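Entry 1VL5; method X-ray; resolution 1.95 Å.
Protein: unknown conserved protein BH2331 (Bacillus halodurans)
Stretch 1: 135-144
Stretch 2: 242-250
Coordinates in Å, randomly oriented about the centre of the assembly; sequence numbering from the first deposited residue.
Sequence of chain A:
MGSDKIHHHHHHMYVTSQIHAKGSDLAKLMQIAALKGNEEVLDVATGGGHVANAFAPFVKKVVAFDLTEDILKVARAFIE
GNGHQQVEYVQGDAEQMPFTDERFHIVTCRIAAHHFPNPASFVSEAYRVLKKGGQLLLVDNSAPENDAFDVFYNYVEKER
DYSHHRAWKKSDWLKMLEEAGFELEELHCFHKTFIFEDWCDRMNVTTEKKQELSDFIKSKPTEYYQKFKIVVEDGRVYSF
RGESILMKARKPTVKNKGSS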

# COMPACT_ATOMS: atom_id res chain seq x y z
N GLN A 135 10.48 13.28 2.47
CA GLN A 135 9.14 12.84 2.84
C GLN A 135 8.88 11.36 2.52
O GLN A 135 9.41 10.82 1.58
N LEU A 136 8.05 10.74 3.36
CA LEU A 136 7.51 9.42 3.11
C LEU A 136 6.08 9.60 2.64
O LEU A 136 5.30 10.26 3.30
N LEU A 137 5.75 8.95 1.53
CA LEU A 137 4.41 8.89 1.00
C LEU A 137 3.98 7.43 1.05
O LEU A 137 4.45 6.61 0.28
N LEU A 138 3.02 7.13 1.93
CA LEU A 138 2.59 5.76 2.17
C LEU A 138 1.12 5.61 1.93
O LEU A 138 0.32 6.38 2.46
N VAL A 139 0.76 4.61 1.11
CA VAL A 139 -0.60 4.34 0.69
C VAL A 139 -0.86 2.86 0.96
O VAL A 139 -0.04 2.00 0.61
N ASP A 140 -1.96 2.57 1.66
CA ASP A 140 -2.35 1.23 1.94
C ASP A 140 -3.80 1.17 2.38
O ASP A 140 -4.39 2.16 2.78
N ASN A 141 -4.32 -0.04 2.40
CA ASN A 141 -5.62 -0.32 3.03
C ASN A 141 -5.45 -0.29 4.50
O ASN A 141 -4.38 -0.62 5.01
N SER A 142 -6.53 0.12 5.17
CA SER A 142 -6.52 0.39 6.60
C SER A 142 -7.66 -0.34 7.27
O SER A 142 -8.65 -0.59 6.67
N ALA A 143 -7.46 -0.69 8.54
CA ALA A 143 -8.45 -1.36 9.36
C ALA A 143 -9.15 -0.35 10.28
O ALA A 143 -8.53 0.64 10.67
N PRO A 144 -10.43 -0.59 10.58
CA PRO A 144 -11.16 0.21 11.57
C PRO A 144 -10.48 0.24 12.92
O PRO A 144 -9.75 -0.69 13.34
N GLY A 242 -14.34 -1.08 1.57
CA GLY A 242 -13.18 -0.95 2.43
C GLY A 242 -12.64 0.49 2.47
O GLY A 242 -13.03 1.35 1.65
N GLU A 243 -11.73 0.72 3.42
CA GLU A 243 -10.97 1.97 3.58
C GLU A 243 -9.48 1.85 3.14
O GLU A 243 -8.84 0.81 3.30
N SER A 244 -8.95 2.95 2.60
CA SER A 244 -7.52 3.09 2.44
C SER A 244 -7.09 4.48 2.82
O SER A 244 -7.91 5.42 2.91
N ILE A 245 -5.79 4.61 2.96
CA ILE A 245 -5.18 5.86 3.32
C ILE A 245 -3.97 6.23 2.49
O ILE A 245 -3.31 5.38 1.88
N LEU A 246 -3.69 7.52 2.53
CA LEU A 246 -2.51 8.13 1.96
C LEU A 246 -1.96 9.08 3.02
O LEU A 246 -2.63 10.05 3.41
N MSE A 247 -0.72 8.79 3.45
CA MSE A 247 0.02 9.62 4.39
C MSE A 247 1.28 10.27 3.78
O MSE A 247 1.99 9.63 2.99
N LYS A 248 1.45 11.56 4.06
CA LYS A 248 2.62 12.34 3.75
C LYS A 248 3.22 12.68 5.11
O LYS A 248 2.60 13.42 5.89
N ALA A 249 4.38 12.10 5.41
CA ALA A 249 5.07 12.28 6.67
C ALA A 249 6.47 12.86 6.40
O ALA A 249 7.14 12.43 5.48
N ARG A 250 6.87 13.88 7.16
CA ARG A 250 8.16 14.55 7.01
C ARG A 250 9.23 14.01 7.94
O ARG A 250 8.98 13.79 9.13

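At each end of this antiparallel strand pair a side-chain hydrogen bond reinforces the backbone ladder, and the two bonds lie on different faces of the sheet. On the face of Gln-135, Leu-137 and Val-139, Lys-248 runs out extended (t, t, t) until chi4 turns p, which brings NZ to 2.7 Å from Gln-135 OE1, to which it donates. Gln-135 (chi1 p, chi2 t) also lays its CB over one face of the Arg-250 guanidinium, 3.7 Å from Arg-250 NH1. Next along, Leu-137 (m, t) sends CD2 to 3.9 Å from Lys-248 CG, and Val-139 (t) rests CG2 3.8 Å from Leu-246 CG. The other face carries Leu-136, Leu-138 and Asp-140. Here Leu-138 (t, p) meets selenomethionine Met-247 (m, t, m), whose chain curls back so that CE lies 3.5 Å from Leu-138 CD2. Ala-249 faces Leu-136 (t, p), CB to CB at 4.5 Å. The carboxylate of Asp-140 leads away from the partner strand. Farther on, Ser-142 (p) donates from OG to Glu-243 OE1 at 2.7 Å, and the same OG sits 3.6 Å from Ile-245 CG2. Asn-141 and Ser-244 diverge; one water bridges Asn-141 OD1 (3.1 Å) and Glu-243 O (2.8 Å), while a second joins Ser-142 O (2.7 Å) to Glu-243 N (2.9 Å).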

# COMPACT_ATOMS: atom_id res chain seq x y z
CB GLN A 135 8.08 13.70 2.15
CG GLN A 135 8.25 13.75 0.60
CD GLN A 135 7.10 14.45 -0.13
OE1 GLN A 135 5.93 14.26 0.21
NE2 GLN A 135 7.43 15.23 -1.16
CB LEU A 136 7.53 8.58 4.38
CG LEU A 136 6.75 7.27 4.33
CD1 LEU A 136 7.32 6.26 3.37
CD2 LEU A 136 6.69 6.70 5.78
CB LEU A 137 4.44 9.44 -0.45
CG LEU A 137 4.69 10.96 -0.53
CD1 LEU A 137 5.25 11.37 -1.89
CD2 LEU A 137 3.48 11.80 -0.23
CB LEU A 138 2.93 5.40 3.61
CG LEU A 138 2.57 4.05 4.23
CD1 LEU A 138 3.21 2.90 3.52
CD2 LEU A 138 3.02 4.05 5.69
CB VAL A 139 -0.85 4.63 -0.81
CG1 VAL A 139 -2.23 4.09 -1.24
CG2 VAL A 139 -0.81 6.11 -1.08
CB ASP A 140 -1.46 0.63 3.05
CG ASP A 140 -1.24 -0.90 2.89
OD1 ASP A 140 -1.57 -1.45 1.83
OD2 ASP A 140 -0.78 -1.52 3.87
CB ASN A 141 -6.12 -1.69 2.65
CG ASN A 141 -6.05 -1.91 1.17
OD1 ASN A 141 -6.66 -1.16 0.39
ND2 ASN A 141 -5.26 -2.91 0.78
CB SER A 142 -6.54 1.90 6.89
OG SER A 142 -7.54 2.56 6.15
CB ALA A 143 -7.75 -2.43 10.22
CB PRO A 144 -12.50 -0.54 11.69
CG PRO A 144 -12.69 -1.17 10.41
CD PRO A 144 -11.31 -1.57 9.93
CB GLU A 243 -11.02 2.43 5.03
CG GLU A 243 -10.53 3.88 5.22
CD GLU A 243 -10.30 4.27 6.69
OE1 GLU A 243 -9.77 3.42 7.46
OE2 GLU A 243 -10.54 5.48 7.03
CB SER A 244 -7.12 2.85 0.97
OG SER A 244 -7.73 3.82 0.18
CB ILE A 245 -4.75 5.85 4.82
CG1 ILE A 245 -3.84 4.68 5.09
CG2 ILE A 245 -6.05 5.77 5.73
CD1 ILE A 245 -3.40 4.56 6.54
CB LEU A 246 -2.91 8.91 0.70
CG LEU A 246 -1.97 9.62 -0.30
CD1 LEU A 246 -2.84 10.38 -1.26
CD2 LEU A 246 -1.07 10.58 0.31
CB MSE A 247 0.33 8.81 5.64
CG MSE A 247 -0.88 8.31 6.34
SE MSE A 247 -0.40 6.97 7.73
CE MSE A 247 0.02 5.63 6.49
CB LYS A 248 2.22 13.64 3.02
CG LYS A 248 3.37 14.54 2.56
CD LYS A 248 2.84 15.88 2.02
CE LYS A 248 3.91 16.75 1.52
NZ LYS A 248 4.35 16.45 0.13
CB ALA A 249 5.20 10.95 7.42
CB ARG A 250 7.94 16.03 7.26
CG ARG A 250 9.08 16.97 6.96
CD ARG A 250 9.32 17.12 5.47
NE ARG A 250 8.16 17.55 4.72
CZ ARG A 250 8.10 17.57 3.40
NH1 ARG A 250 9.17 17.23 2.70
NH2 ARG A 250 7.01 18.00 2.78
O HOH W 1 -9.60 -0.94 1.29
O HOH W 2 -10.88 -1.38 5.29